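Local coordinates for protein phosphoribosylformylglycinamidine synthase 2 (Thermus thermophilus, PDB 3VIU) that is a PurM-like synthase of the AIR synthase-related family, with two N- and C-terminal domain pairs in one chain, and holds adenosine-5'-diphosphate and a magnesium ion, at residues F163-R168 against G531-P536; T365-G370 against E496-L501; R455-L460 against F588-R593. All coordinates share one frame; numbering follows the deposited sequence.

Contact 1 (F163-R168 against G531-P536)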
ATOM      1  N   PHE A 163      -0.900  15.648  -3.683  1.00 19.63           N
ATOM      2  CA  PHE A 163      -1.854  16.345  -4.532  1.00 20.01           C
ATOM      3  C   PHE A 163      -1.201  16.587  -5.887  1.00 20.97           C
ATOM      4  O   PHE A 163      -0.063  17.059  -5.957  1.00 20.32           O
ATOM      5  CB  PHE A 163      -2.278  17.670  -3.895  1.00 20.14           C
ATOM      6  CG  PHE A 163      -2.943  17.517  -2.555  1.00 19.53           C
ATOM      7  CD1 PHE A 163      -2.186  17.449  -1.390  1.00 19.88           C
ATOM      8  CD2 PHE A 163      -4.332  17.453  -2.455  1.00 19.81           C
ATOM      9  CE1 PHE A 163      -2.802  17.323  -0.141  1.00 21.26           C
ATOM     10  CE2 PHE A 163      -4.963  17.326  -1.214  1.00 19.86           C
ATOM     11  CZ  PHE A 163      -4.197  17.263  -0.051  1.00 20.55           C
ATOM     12  N   HIS A 164      -1.919  16.267  -6.963  1.00 19.55           N
ATOM     13  CA  HIS A 164      -1.354  16.421  -8.295  1.00 18.53           C
ATOM     14  C   HIS A 164      -2.397  16.556  -9.407  1.00 18.56           C
ATOM     15  O   HIS A 164      -3.479  15.964  -9.363  1.00 18.69           O
ATOM     16  CB  HIS A 164      -0.417  15.230  -8.570  1.00 17.90           C
ATOM     17  CG  HIS A 164       0.417  15.366  -9.807  1.00 19.64           C
ATOM     18  ND1 HIS A 164      -0.089  15.174 -11.077  1.00 21.19           N
ATOM     19  CD2 HIS A 164       1.736  15.634  -9.966  1.00 20.20           C
ATOM     20  CE1 HIS A 164       0.883  15.315 -11.962  1.00 20.83           C
ATOM     21  NE2 HIS A 164       2.001  15.593 -11.314  1.00 21.22           N
ATOM     22  N   GLU A 165      -2.027  17.350 -10.403  1.00 18.71           N
ATOM     23  CA  GLU A 165      -2.829  17.650 -11.582  1.00 19.66           C
ATOM     24  C   GLU A 165      -3.351  16.404 -12.290  1.00 18.49           C
ATOM     25  O   GLU A 165      -4.509  16.363 -12.709  1.00 16.85           O
ATOM     26  CB  GLU A 165      -1.974  18.509 -12.537  1.00 21.81           C
ATOM     27  CG  GLU A 165      -2.347  18.494 -14.013  1.00 23.31           C
ATOM     28  CD  GLU A 165      -1.775  17.308 -14.777  1.00 24.22           C
ATOM     29  OE1 GLU A 165      -0.558  17.045 -14.668  1.00 21.16           O
ATOM     30  OE2 GLU A 165      -2.548  16.645 -15.507  1.00 26.54           O
ATOM     31  N   GLY A 166      -2.502  15.390 -12.411  1.00 16.22           N
ATOM     32  CA  GLY A 166      -2.900  14.173 -13.095  1.00 15.84           C
ATOM     33  C   GLY A 166      -3.970  13.328 -12.417  1.00 17.24           C
ATOM     34  O   GLY A 166      -4.447  12.348 -12.994  1.00 18.98           O
ATOM     35  N   TYR A 167      -4.362  13.700 -11.206  1.00 15.90           N
ATOM     36  CA  TYR A 167      -5.355  12.934 -10.474  1.00 14.79           C
ATOM     37  C   TYR A 167      -6.690  13.654 -10.371  1.00 15.78           C
ATOM     38  O   TYR A 167      -7.612  13.163  -9.718  1.00 16.99           O
ATOM     39  CB  TYR A 167      -4.843  12.624  -9.061  1.00 12.88           C
ATOM     40  CG  TYR A 167      -3.582  11.778  -9.004  1.00 11.73           C
ATOM     41  CD1 TYR A 167      -3.583  10.445  -9.416  1.00  8.28           C
ATOM     42  CD2 TYR A 167      -2.394  12.307  -8.493  1.00 11.66           C
ATOM     43  CE1 TYR A 167      -2.428   9.655  -9.313  1.00 11.70           C
ATOM     44  CE2 TYR A 167      -1.238  11.529  -8.386  1.00 12.15           C
ATOM     45  CZ  TYR A 167      -1.258  10.208  -8.793  1.00 11.74           C
ATOM     46  OH  TYR A 167      -0.113   9.455  -8.661  1.00 10.14           O
ATOM     47  N   ARG A 168      -6.793  14.814 -11.008  1.00 16.62           N
ATOM     48  CA  ARG A 168      -8.029  15.593 -10.973  1.00 19.02           C
ATOM     49  C   ARG A 168      -9.256  14.732 -11.310  1.00 19.04           C
ATOM     50  O   ARG A 168     -10.216  14.705 -10.547  1.00 18.45           O
ATOM     51  CB  ARG A 168      -7.946  16.774 -11.950  1.00 18.12           C
ATOM     52  CG  ARG A 168      -9.063  17.806 -11.799  1.00 21.03           C
ATOM     53  CD  ARG A 168      -9.172  18.705 -13.033  1.00 23.89           C
ATOM     54  NE  ARG A 168      -7.862  19.140 -13.519  1.00 27.50           N
ATOM     55  CZ  ARG A 168      -7.057  19.963 -12.857  1.00 26.31           C
ATOM     56  NH1 ARG A 168      -5.883  20.304 -13.363  1.00 25.53           N
ATOM     57  NH2 ARG A 168      -7.437  20.452 -11.690  1.00 27.85           N
ATOM     58  N   GLY A 531     -11.226  10.754 -20.747  1.00 31.33           N
ATOM     59  CA  GLY A 531     -10.981  11.690 -21.829  1.00 31.14           C
ATOM     60  C   GLY A 531      -9.551  11.682 -22.339  1.00 31.37           C
ATOM     61  O   GLY A 531      -9.011  12.728 -22.694  1.00 32.54           O
ATOM     62  N   GLY A 532      -8.932  10.508 -22.387  1.00 30.69           N
ATOM     63  CA  GLY A 532      -7.567  10.436 -22.870  1.00 28.33           C
ATOM     64  C   GLY A 532      -6.547  10.949 -21.866  1.00 28.06           C
ATOM     65  O   GLY A 532      -5.350  10.966 -22.152  1.00 27.50           O
ATOM     66  N   LYS A 533      -7.007  11.390 -20.698  1.00 27.40           N
ATOM     67  CA  LYS A 533      -6.083  11.868 -19.668  1.00 26.63           C
ATOM     68  C   LYS A 533      -5.755  10.719 -18.711  1.00 23.68           C
ATOM     69  O   LYS A 533      -6.633  10.215 -18.018  1.00 21.14           O
ATOM     70  CB  LYS A 533      -6.691  13.027 -18.876  1.00 27.09           C
ATOM     71  CG  LYS A 533      -5.732  13.596 -17.842  1.00 27.15           C
ATOM     72  CD  LYS A 533      -6.385  14.655 -16.981  1.00 28.21           C
ATOM     73  CE  LYS A 533      -5.439  15.128 -15.898  1.00 26.40           C
ATOM     74  NZ  LYS A 533      -6.077  16.129 -15.015  1.00 27.78           N
ATOM     75  N   ARG A 534      -4.491  10.306 -18.686  1.00 23.21           N
ATOM     76  CA  ARG A 534      -4.062   9.206 -17.822  1.00 22.53           C
ATOM     77  C   ARG A 534      -3.456   9.726 -16.525  1.00 20.98           C
ATOM     78  O   ARG A 534      -2.753  10.734 -16.529  1.00 20.41           O
ATOM     79  CB  ARG A 534      -3.020   8.333 -18.540  1.00 23.60           C
ATOM     80  CG  ARG A 534      -3.423   7.865 -19.934  1.00 22.51           C
ATOM     81  CD  ARG A 534      -2.466   6.811 -20.475  1.00 21.05           C
ATOM     82  NE  ARG A 534      -1.074   7.250 -20.447  1.00 21.36           N
ATOM     83  CZ  ARG A 534      -0.591   8.261 -21.161  1.00 22.07           C
ATOM     84  NH1 ARG A 534       0.690   8.592 -21.067  1.00 18.77           N
ATOM     85  NH2 ARG A 534      -1.391   8.942 -21.971  1.00 24.36           N
ATOM     86  N   ILE A 535      -3.735   9.048 -15.412  1.00 19.51           N
ATOM     87  CA  ILE A 535      -3.168   9.458 -14.129  1.00 16.63           C
ATOM     88  C   ILE A 535      -1.687   9.143 -14.200  1.00 15.42           C
ATOM     89  O   ILE A 535      -1.265   8.337 -15.016  1.00 13.72           O
ATOM     90  CB  ILE A 535      -3.728   8.649 -12.937  1.00 15.22           C
ATOM     91  CG1 ILE A 535      -3.407   7.166 -13.140  1.00 12.82           C
ATOM     92  CG2 ILE A 535      -5.237   8.897 -12.777  1.00 15.74           C
ATOM     93  CD1 ILE A 535      -3.775   6.289 -11.980  1.00 13.16           C
ATOM     94  N   PRO A 536      -0.872   9.797 -13.364  1.00 16.03           N
ATOM     95  CA  PRO A 536       0.561   9.500 -13.400  1.00 14.53           C
ATOM     96  C   PRO A 536       0.688   8.033 -13.017  1.00 12.73           C
ATOM     97  O   PRO A 536      -0.046   7.566 -12.159  1.00 12.45           O
ATOM     98  CB  PRO A 536       1.127  10.407 -12.310  1.00 13.05           C
ATOM     99  CG  PRO A 536       0.224  11.597 -12.380  1.00 16.30           C
ATOM    100  CD  PRO A 536      -1.150  10.953 -12.494  1.00 16.27           C
TER
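Pro536 is the piece to look at first, because two rings of 163-168 close on it. It crosses obliquely over one face of Tyr167, its CD 3.8 Å from the centroid of the Tyr167 ring and 17° off the normal, a CH-pi contact displaced toward the rim. The Ile535 side chain crosses that of Tyr167 at about a right angle, with Ile535 CB 4.0 Å from Tyr167 CD1. His164 arrives tip to tip, its CE1 3.8 Å from Pro536 CG. Its rotation is pinned: Gly166 N donates to ND1 of His164 at 2.8 Å, nearly straight (163°) and in the ring plane, while NE2 bonds to Glu587. Each segment lies in the connection from the fifth to the sixth strand of its sheet, one in each of the two N-terminal PurM-like domains. The contact therefore joins corresponding regions of the two copies, consistent with a pseudo-twofold pairing inside one chain. Lys533, fully extended, reaches across to the short 3-10 turn, where its NZ gives a 2.8 Å hydrogen bond to Glu165 O from above the carbonyl plane; that oxygen also accepts from Arg168 N. The salt bridge from Lys533 NZ to Glu165 OE2 is long at 3.6 Å, and Glu169 supplies a second carboxylate. Those acids probably offset the nearby charge of Arg168, whose NE is 3.8 Å from Lys533 NZ and whose NH2 pairs with Glu131.

Contact 2 (T365-G370 against E496-L501)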
ATOM      1  N   THR A 365      -5.427 -13.866 -21.152  1.00 29.98           N
ATOM      2  CA  THR A 365      -4.567 -12.724 -20.862  1.00 29.74           C
ATOM      3  C   THR A 365      -4.193 -12.082 -22.189  1.00 31.16           C
ATOM      4  O   THR A 365      -4.302 -12.709 -23.243  1.00 31.20           O
ATOM      5  CB  THR A 365      -3.276 -13.131 -20.119  1.00 29.16           C
ATOM      6  OG1 THR A 365      -2.523 -14.052 -20.917  1.00 27.81           O
ATOM      7  CG2 THR A 365      -3.619 -13.764 -18.777  1.00 28.19           C
ATOM      8  N   TYR A 366      -3.754 -10.832 -22.148  1.00 32.13           N
ATOM      9  CA  TYR A 366      -3.402 -10.150 -23.380  1.00 34.29           C
ATOM     10  C   TYR A 366      -2.032  -9.481 -23.345  1.00 34.85           C
ATOM     11  O   TYR A 366      -1.588  -8.975 -22.312  1.00 35.31           O
ATOM     12  CB  TYR A 366      -4.480  -9.114 -23.724  1.00 34.93           C
ATOM     13  CG  TYR A 366      -5.878  -9.688 -23.845  1.00 35.53           C
ATOM     14  CD1 TYR A 366      -6.183 -10.638 -24.821  1.00 36.52           C
ATOM     15  CD2 TYR A 366      -6.893  -9.290 -22.976  1.00 36.55           C
ATOM     16  CE1 TYR A 366      -7.461 -11.179 -24.928  1.00 38.28           C
ATOM     17  CE2 TYR A 366      -8.181  -9.825 -23.074  1.00 38.45           C
ATOM     18  CZ  TYR A 366      -8.455 -10.769 -24.054  1.00 39.15           C
ATOM     19  OH  TYR A 366      -9.720 -11.298 -24.161  1.00 38.42           O
ATOM     20  N   VAL A 367      -1.362  -9.502 -24.488  1.00 35.01           N
ATOM     21  CA  VAL A 367      -0.060  -8.877 -24.619  1.00 35.65           C
ATOM     22  C   VAL A 367      -0.205  -7.798 -25.678  1.00 36.89           C
ATOM     23  O   VAL A 367      -0.889  -7.997 -26.684  1.00 37.34           O
ATOM     24  CB  VAL A 367       1.012  -9.892 -25.052  1.00 35.44           C
ATOM     25  CG1 VAL A 367       2.226  -9.168 -25.605  1.00 35.79           C
ATOM     26  CG2 VAL A 367       1.418 -10.746 -23.857  1.00 35.73           C
ATOM     27  N   ARG A 368       0.423  -6.653 -25.443  1.00 36.55           N
ATOM     28  CA  ARG A 368       0.355  -5.548 -26.388  1.00 36.99           C
ATOM     29  C   ARG A 368       1.734  -4.996 -26.654  1.00 36.12           C
ATOM     30  O   ARG A 368       2.724  -5.451 -26.077  1.00 35.98           O
ATOM     31  CB  ARG A 368      -0.525  -4.424 -25.838  1.00 38.66           C
ATOM     32  CG  ARG A 368      -2.007  -4.718 -25.870  1.00 42.42           C
ATOM     33  CD  ARG A 368      -2.761  -3.833 -24.897  1.00 43.55           C
ATOM     34  NE  ARG A 368      -4.190  -4.127 -24.886  1.00 45.69           N
ATOM     35  CZ  ARG A 368      -4.700  -5.343 -24.724  1.00 46.70           C
ATOM     36  NH1 ARG A 368      -3.892  -6.378 -24.565  1.00 48.26           N
ATOM     37  NH2 ARG A 368      -6.015  -5.526 -24.711  1.00 46.87           N
ATOM     38  N   VAL A 369       1.790  -4.013 -27.542  1.00 35.32           N
ATOM     39  CA  VAL A 369       3.042  -3.356 -27.867  1.00 34.17           C
ATOM     40  C   VAL A 369       2.954  -1.949 -27.306  1.00 31.09           C
ATOM     41  O   VAL A 369       2.149  -1.134 -27.755  1.00 29.81           O
ATOM     42  CB  VAL A 369       3.288  -3.293 -29.390  1.00 35.50           C
ATOM     43  CG1 VAL A 369       3.607  -4.687 -29.919  1.00 35.52           C
ATOM     44  CG2 VAL A 369       2.062  -2.720 -30.096  1.00 37.99           C
ATOM     45  N   GLY A 370       3.765  -1.681 -26.292  1.00 28.28           N
ATOM     46  CA  GLY A 370       3.761  -0.368 -25.695  1.00 24.05           C
ATOM     47  C   GLY A 370       4.626   0.590 -26.485  1.00 22.15           C
ATOM     48  O   GLY A 370       5.532   0.183 -27.212  1.00 17.84           O
ATOM     49  N   GLU A 496       0.524   3.915 -25.098  1.00 23.51           N
ATOM     50  CA  GLU A 496       1.126   4.754 -24.059  1.00 24.57           C
ATOM     51  C   GLU A 496       0.814   4.199 -22.669  1.00 23.69           C
ATOM     52  O   GLU A 496       1.677   4.167 -21.795  1.00 22.84           O
ATOM     53  CB  GLU A 496       0.602   6.197 -24.131  1.00 25.60           C
ATOM     54  CG  GLU A 496       0.484   6.804 -25.519  1.00 29.36           C
ATOM     55  CD  GLU A 496      -0.773   6.362 -26.243  1.00 30.89           C
ATOM     56  OE1 GLU A 496      -0.824   5.206 -26.700  1.00 33.60           O
ATOM     57  OE2 GLU A 496      -1.721   7.166 -26.346  1.00 33.20           O
ATOM     58  N   GLY A 497      -0.435   3.784 -22.473  1.00 22.95           N
ATOM     59  CA  GLY A 497      -0.852   3.234 -21.197  1.00 22.51           C
ATOM     60  C   GLY A 497      -0.172   1.912 -20.886  1.00 22.59           C
ATOM     61  O   GLY A 497       0.337   1.706 -19.784  1.00 21.81           O
ATOM     62  N   TYR A 498      -0.162   1.009 -21.859  1.00 22.65           N
ATOM     63  CA  TYR A 498       0.474  -0.292 -21.676  1.00 22.09           C
ATOM     64  C   TYR A 498       1.959  -0.074 -21.400  1.00 21.43           C
ATOM     65  O   TYR A 498       2.574  -0.791 -20.605  1.00 22.18           O
ATOM     66  CB  TYR A 498       0.310  -1.154 -22.928  1.00 20.57           C
ATOM     67  CG  TYR A 498       0.697  -2.598 -22.726  1.00 20.94           C
ATOM     68  CD1 TYR A 498      -0.154  -3.485 -22.058  1.00 21.20           C
ATOM     69  CD2 TYR A 498       1.913  -3.084 -23.200  1.00 20.51           C
ATOM     70  CE1 TYR A 498       0.200  -4.822 -21.877  1.00 20.48           C
ATOM     71  CE2 TYR A 498       2.276  -4.414 -23.023  1.00 19.45           C
ATOM     72  CZ  TYR A 498       1.419  -5.279 -22.366  1.00 20.23           C
ATOM     73  OH  TYR A 498       1.787  -6.597 -22.213  1.00 23.02           O
ATOM     74  N   HIS A 499       2.536   0.922 -22.056  1.00 19.42           N
ATOM     75  CA  HIS A 499       3.941   1.215 -21.856  1.00 19.48           C
ATOM     76  C   HIS A 499       4.200   1.588 -20.394  1.00 19.16           C
ATOM     77  O   HIS A 499       5.142   1.100 -19.775  1.00 18.71           O
ATOM     78  CB  HIS A 499       4.375   2.346 -22.782  1.00 19.10           C
ATOM     79  CG  HIS A 499       5.824   2.696 -22.670  1.00 21.07           C
ATOM     80  ND1 HIS A 499       6.278   3.748 -21.905  1.00 21.31           N
ATOM     81  CD2 HIS A 499       6.922   2.125 -23.218  1.00 20.48           C
ATOM     82  CE1 HIS A 499       7.594   3.813 -21.988  1.00 21.32           C
ATOM     83  NE2 HIS A 499       8.011   2.839 -22.778  1.00 21.56           N
ATOM     84  N   GLU A 500       3.348   2.440 -19.839  1.00 19.07           N
ATOM     85  CA  GLU A 500       3.504   2.852 -18.452  1.00 17.68           C
ATOM     86  C   GLU A 500       3.371   1.655 -17.508  1.00 17.27           C
ATOM     87  O   GLU A 500       4.096   1.550 -16.518  1.00 16.61           O
ATOM     88  CB  GLU A 500       2.473   3.926 -18.114  1.00 15.29           C
ATOM     89  CG  GLU A 500       2.591   5.142 -19.006  1.00 15.95           C
ATOM     90  CD  GLU A 500       1.608   6.237 -18.658  1.00 15.60           C
ATOM     91  OE1 GLU A 500       0.410   5.940 -18.514  1.00 16.37           O
ATOM     92  OE2 GLU A 500       2.032   7.403 -18.545  1.00 19.65           O
ATOM     93  N   LEU A 501       2.451   0.750 -17.826  1.00 16.73           N
ATOM     94  CA  LEU A 501       2.248  -0.433 -17.006  1.00 16.83           C
ATOM     95  C   LEU A 501       3.480  -1.317 -17.100  1.00 16.37           C
ATOM     96  O   LEU A 501       3.960  -1.839 -16.102  1.00 17.62           O
ATOM     97  CB  LEU A 501       1.023  -1.216 -17.482  1.00 17.93           C
ATOM     98  CG  LEU A 501       0.802  -2.593 -16.839  1.00 19.32           C
ATOM     99  CD1 LEU A 501       0.512  -2.454 -15.341  1.00 18.62           C
ATOM    100  CD2 LEU A 501      -0.354  -3.288 -17.538  1.00 18.69           C
TER
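One face of the Tyr498 ring carries Arg368, whose CB sits 3.7 Å from the centroid of the Tyr498 ring and only 6° off its normal. This is a centred CH-pi contact, made by the root of the arginine rather than by its charge. The guanidinium, turned 27° from the tyrosine plane, has Tyr366 CA in plane at its edge. Arg368 gets there with CG beside its backbone N (chi1 -74°) and the chain extended as far as NE. It crosses the tyrosine side chain at about a right angle, brushing CD1 of Tyr498 with its CD at 3.9 Å, and then leads away to a salt bridge with Glu493. The backbone of Arg368 follows the ring as well: its O is 3.3 Å from Tyr498 CE2, and its N is 3.5 Å from Tyr498 OH. Tyr498 swings out from its helix with CG anti to the backbone N, so the phenol runs alongside residues 367-370. One residue on, His499 offers its CB to Gly370 CA at 4.0 Å, where the two backbones come nearest. Leu50 also packs against Tyr498. The arrangement is that of an extended loop laid over the N-terminal turns of a helix: after helix 357-361 the chain runs on toward helix 374-380 and passes over helix 495-515 of the second N-terminal domain at the surface, the Tyr498 side chain lying about 13 Å from bound ADP.

Contact 3 (R455-L460 against F588-R593)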
ATOM      1  N   ARG A 455       5.413  10.114 -13.516  1.00 14.30           N
ATOM      2  CA  ARG A 455       4.795  10.631 -14.728  1.00 15.09           C
ATOM      3  C   ARG A 455       5.848  10.835 -15.819  1.00 15.69           C
ATOM      4  O   ARG A 455       5.633  10.472 -16.971  1.00 15.87           O
ATOM      5  CB  ARG A 455       4.062  11.949 -14.416  1.00 19.54           C
ATOM      6  CG  ARG A 455       3.854  12.915 -15.595  1.00 22.54           C
ATOM      7  CD  ARG A 455       3.101  12.305 -16.766  1.00 25.49           C
ATOM      8  NE  ARG A 455       1.705  11.993 -16.469  1.00 28.59           N
ATOM      9  CZ  ARG A 455       0.788  12.895 -16.129  1.00 30.19           C
ATOM     10  NH1 ARG A 455      -0.460  12.514 -15.886  1.00 29.56           N
ATOM     11  NH2 ARG A 455       1.116  14.175 -16.018  1.00 29.95           N
ATOM     12  N   LEU A 456       6.994  11.389 -15.446  1.00 14.42           N
ATOM     13  CA  LEU A 456       8.076  11.657 -16.389  1.00 14.99           C
ATOM     14  C   LEU A 456       8.954  10.456 -16.757  1.00 15.73           C
ATOM     15  O   LEU A 456       9.586  10.437 -17.817  1.00 14.50           O
ATOM     16  CB  LEU A 456       8.956  12.778 -15.837  1.00 14.26           C
ATOM     17  CG  LEU A 456       8.231  14.118 -15.715  1.00 16.12           C
ATOM     18  CD1 LEU A 456       9.031  15.061 -14.836  1.00 15.37           C
ATOM     19  CD2 LEU A 456       8.019  14.708 -17.105  1.00 13.57           C
ATOM     20  N   HIS A 457       9.004   9.458 -15.884  1.00 15.78           N
ATOM     21  CA  HIS A 457       9.821   8.277 -16.143  1.00 15.42           C
ATOM     22  C   HIS A 457       9.260   7.139 -15.297  1.00 14.36           C
ATOM     23  O   HIS A 457       9.840   6.752 -14.287  1.00 13.79           O
ATOM     24  CB  HIS A 457      11.288   8.553 -15.758  1.00 15.78           C
ATOM     25  CG  HIS A 457      12.267   7.588 -16.353  1.00 14.38           C
ATOM     26  ND1 HIS A 457      12.054   6.227 -16.378  1.00 14.86           N
ATOM     27  CD2 HIS A 457      13.475   7.786 -16.930  1.00 14.85           C
ATOM     28  CE1 HIS A 457      13.085   5.630 -16.948  1.00 13.32           C
ATOM     29  NE2 HIS A 457      13.961   6.555 -17.291  1.00 13.35           N
ATOM     30  N   PRO A 458       8.126   6.573 -15.719  1.00 14.10           N
ATOM     31  CA  PRO A 458       7.491   5.476 -14.982  1.00 13.86           C
ATOM     32  C   PRO A 458       8.426   4.397 -14.423  1.00 14.60           C
ATOM     33  O   PRO A 458       8.303   4.005 -13.261  1.00 14.40           O
ATOM     34  CB  PRO A 458       6.459   4.937 -15.976  1.00 15.34           C
ATOM     35  CG  PRO A 458       6.979   5.398 -17.337  1.00 16.98           C
ATOM     36  CD  PRO A 458       7.496   6.772 -17.036  1.00 14.31           C
ATOM     37  N   ARG A 459       9.366   3.925 -15.227  1.00 14.47           N
ATOM     38  CA  ARG A 459      10.294   2.897 -14.759  1.00 13.23           C
ATOM     39  C   ARG A 459      11.139   3.402 -13.578  1.00 13.67           C
ATOM     40  O   ARG A 459      11.247   2.728 -12.553  1.00 12.34           O
ATOM     41  CB  ARG A 459      11.203   2.475 -15.907  1.00 16.27           C
ATOM     42  CG  ARG A 459      12.081   1.278 -15.640  1.00 17.71           C
ATOM     43  CD  ARG A 459      13.139   1.208 -16.722  1.00 23.36           C
ATOM     44  NE  ARG A 459      13.568  -0.155 -16.997  1.00 26.19           N
ATOM     45  CZ  ARG A 459      13.109  -0.890 -18.001  1.00 27.54           C
ATOM     46  NH1 ARG A 459      12.206  -0.397 -18.833  1.00 27.70           N
ATOM     47  NH2 ARG A 459      13.553  -2.127 -18.168  1.00 31.93           N
ATOM     48  N   LEU A 460      11.730   4.589 -13.718  1.00 11.82           N
ATOM     49  CA  LEU A 460      12.549   5.150 -12.649  1.00 10.97           C
ATOM     50  C   LEU A 460      11.665   5.486 -11.440  1.00 11.54           C
ATOM     51  O   LEU A 460      12.093   5.359 -10.291  1.00 10.75           O
ATOM     52  CB  LEU A 460      13.308   6.389 -13.151  1.00  9.81           C
ATOM     53  CG  LEU A 460      14.293   7.073 -12.196  1.00 10.18           C
ATOM     54  CD1 LEU A 460      15.320   6.073 -11.697  1.00  7.98           C
ATOM     55  CD2 LEU A 460      14.981   8.232 -12.907  1.00  9.17           C
ATOM     56  N   PHE A 588       9.040  18.948 -15.185  1.00 18.12           N
ATOM     57  CA  PHE A 588       9.718  18.485 -16.386  1.00 18.56           C
ATOM     58  C   PHE A 588      11.148  18.121 -16.021  1.00 17.16           C
ATOM     59  O   PHE A 588      11.535  18.233 -14.865  1.00 19.24           O
ATOM     60  CB  PHE A 588       9.689  19.598 -17.445  1.00 16.04           C
ATOM     61  CG  PHE A 588      10.304  20.893 -16.987  1.00 15.67           C
ATOM     62  CD1 PHE A 588      11.636  21.184 -17.267  1.00 16.23           C
ATOM     63  CD2 PHE A 588       9.550  21.825 -16.279  1.00 15.05           C
ATOM     64  CE1 PHE A 588      12.210  22.393 -16.846  1.00 18.79           C
ATOM     65  CE2 PHE A 588      10.110  23.036 -15.852  1.00 14.66           C
ATOM     66  CZ  PHE A 588      11.440  23.321 -16.137  1.00 16.48           C
ATOM     67  N   GLY A 589      11.931  17.691 -17.001  1.00 16.57           N
ATOM     68  CA  GLY A 589      13.304  17.317 -16.720  1.00 16.60           C
ATOM     69  C   GLY A 589      13.407  15.866 -16.297  1.00 16.28           C
ATOM     70  O   GLY A 589      12.402  15.229 -16.015  1.00 15.53           O
ATOM     71  N   HIS A 590      14.625  15.340 -16.255  1.00 17.86           N
ATOM     72  CA  HIS A 590      14.834  13.956 -15.857  1.00 19.00           C
ATOM     73  C   HIS A 590      14.760  13.816 -14.339  1.00 18.04           C
ATOM     74  O   HIS A 590      15.267  14.660 -13.613  1.00 17.34           O
ATOM     75  CB  HIS A 590      16.204  13.467 -16.333  1.00 22.19           C
ATOM     76  CG  HIS A 590      16.364  11.976 -16.287  1.00 29.04           C
ATOM     77  ND1 HIS A 590      15.956  11.149 -17.312  1.00 29.74           N
ATOM     78  CD2 HIS A 590      16.856  11.160 -15.322  1.00 30.05           C
ATOM     79  CE1 HIS A 590      16.189   9.890 -16.982  1.00 29.25           C
ATOM     80  NE2 HIS A 590      16.734   9.871 -15.779  1.00 30.92           N
ATOM     81  N   PRO A 591      14.087  12.763 -13.842  1.00 17.08           N
ATOM     82  CA  PRO A 591      13.984  12.547 -12.394  1.00 16.29           C
ATOM     83  C   PRO A 591      15.387  12.199 -11.890  1.00 16.45           C
ATOM     84  O   PRO A 591      16.246  11.828 -12.673  1.00 17.25           O
ATOM     85  CB  PRO A 591      13.027  11.364 -12.292  1.00 14.50           C
ATOM     86  CG  PRO A 591      12.152  11.551 -13.468  1.00 13.63           C
ATOM     87  CD  PRO A 591      13.129  11.909 -14.560  1.00 14.89           C
ATOM     88  N   PRO A 592      15.634  12.303 -10.580  1.00 17.59           N
ATOM     89  CA  PRO A 592      16.976  11.981 -10.078  1.00 18.19           C
ATOM     90  C   PRO A 592      17.462  10.577 -10.445  1.00 18.99           C
ATOM     91  O   PRO A 592      16.711   9.604 -10.353  1.00 18.00           O
ATOM     92  CB  PRO A 592      16.831  12.154  -8.565  1.00 17.30           C
ATOM     93  CG  PRO A 592      15.761  13.179  -8.441  1.00 19.23           C
ATOM     94  CD  PRO A 592      14.756  12.737  -9.483  1.00 18.51           C
ATOM     95  N   ARG A 593      18.718  10.470 -10.866  1.00 19.86           N
ATOM     96  CA  ARG A 593      19.267   9.161 -11.194  1.00 20.68           C
ATOM     97  C   ARG A 593      19.259   8.336  -9.909  1.00 19.15           C
ATOM     98  O   ARG A 593      19.345   8.877  -8.808  1.00 17.47           O
ATOM     99  CB  ARG A 593      20.709   9.267 -11.696  1.00 23.95           C
ATOM    100  CG  ARG A 593      20.907   9.906 -13.055  1.00 28.87           C
ATOM    101  CD  ARG A 593      22.320   9.603 -13.544  1.00 35.86           C
ATOM    102  NE  ARG A 593      23.093  10.795 -13.900  1.00 42.45           N
ATOM    103  CZ  ARG A 593      23.413  11.779 -13.057  1.00 45.98           C
ATOM    104  NH1 ARG A 593      23.028  11.737 -11.783  1.00 45.22           N
ATOM    105  NH2 ARG A 593      24.136  12.806 -13.489  1.00 46.11           N
TER
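Leu460 holds its CG anti to the backbone N (chi1 -176°), and, with chi2 as well, this brings CD2 to the 588-593 loop. CD2 of Leu460 comes to 3.4 Å from Pro592 O and also rests against Pro591 CB at 3.7 Å. Pro592 O itself accepts a hydrogen bond from His464. Leu456 takes the other common rotamer, CG beside its backbone N, and this carries CD1 of Leu456 to 3.6 Å from Gly589 O. Between the two leucines lies His457, at the break where helix 451-456 ends and helix 458-475 starts; it occupies the N-cap position of the latter. This helix break belongs to the second N-terminal domain, and the loop facing it, between helices 578-584 and 596-611, to the C-terminal partner. With CG anti to its backbone N (chi1 -163°), His457 lays its CB 3.9 Å from Pro591 CG and extends its ring toward His590. CD2 of His457 meets CE1 of His590 at 3.4 Å, with His590 CE1 near the plane of the His457 ring and the two rings at 88°. Leu460 CB lies over a face of His457. His590 starts out pointing away from the helices, yet its ring swings back toward them; the NE2 atoms of His457 and His590 are 4.6 Å apart, so simultaneous protonation would probably be disfavoured.

How the contacts relate
Contact 3 is the most buried of the three, contact 1 is partly buried, and contact 2 lies at the surface. Contact 1 pairs the two N-terminal domains, contact 2 lays the loop between helices 357-361 and 374-380 on the second of these, and contact 3 ties that same domain to its C-terminal partner. Only contact 1 has charged groups paired across it; contact 2 relies on an aliphatic stem over a phenol, contact 3 on leucine, proline and histidine packing. The three adjoin: Arg534 of contact 1 makes a salt bridge to Glu500 of contact 2, Arg455 of contact 3 makes a long, weak ion pair with Glu165 and a weak hydrogen bond to Arg534 O, both of contact 1, and Pro458 touches the carbonyl of Glu500.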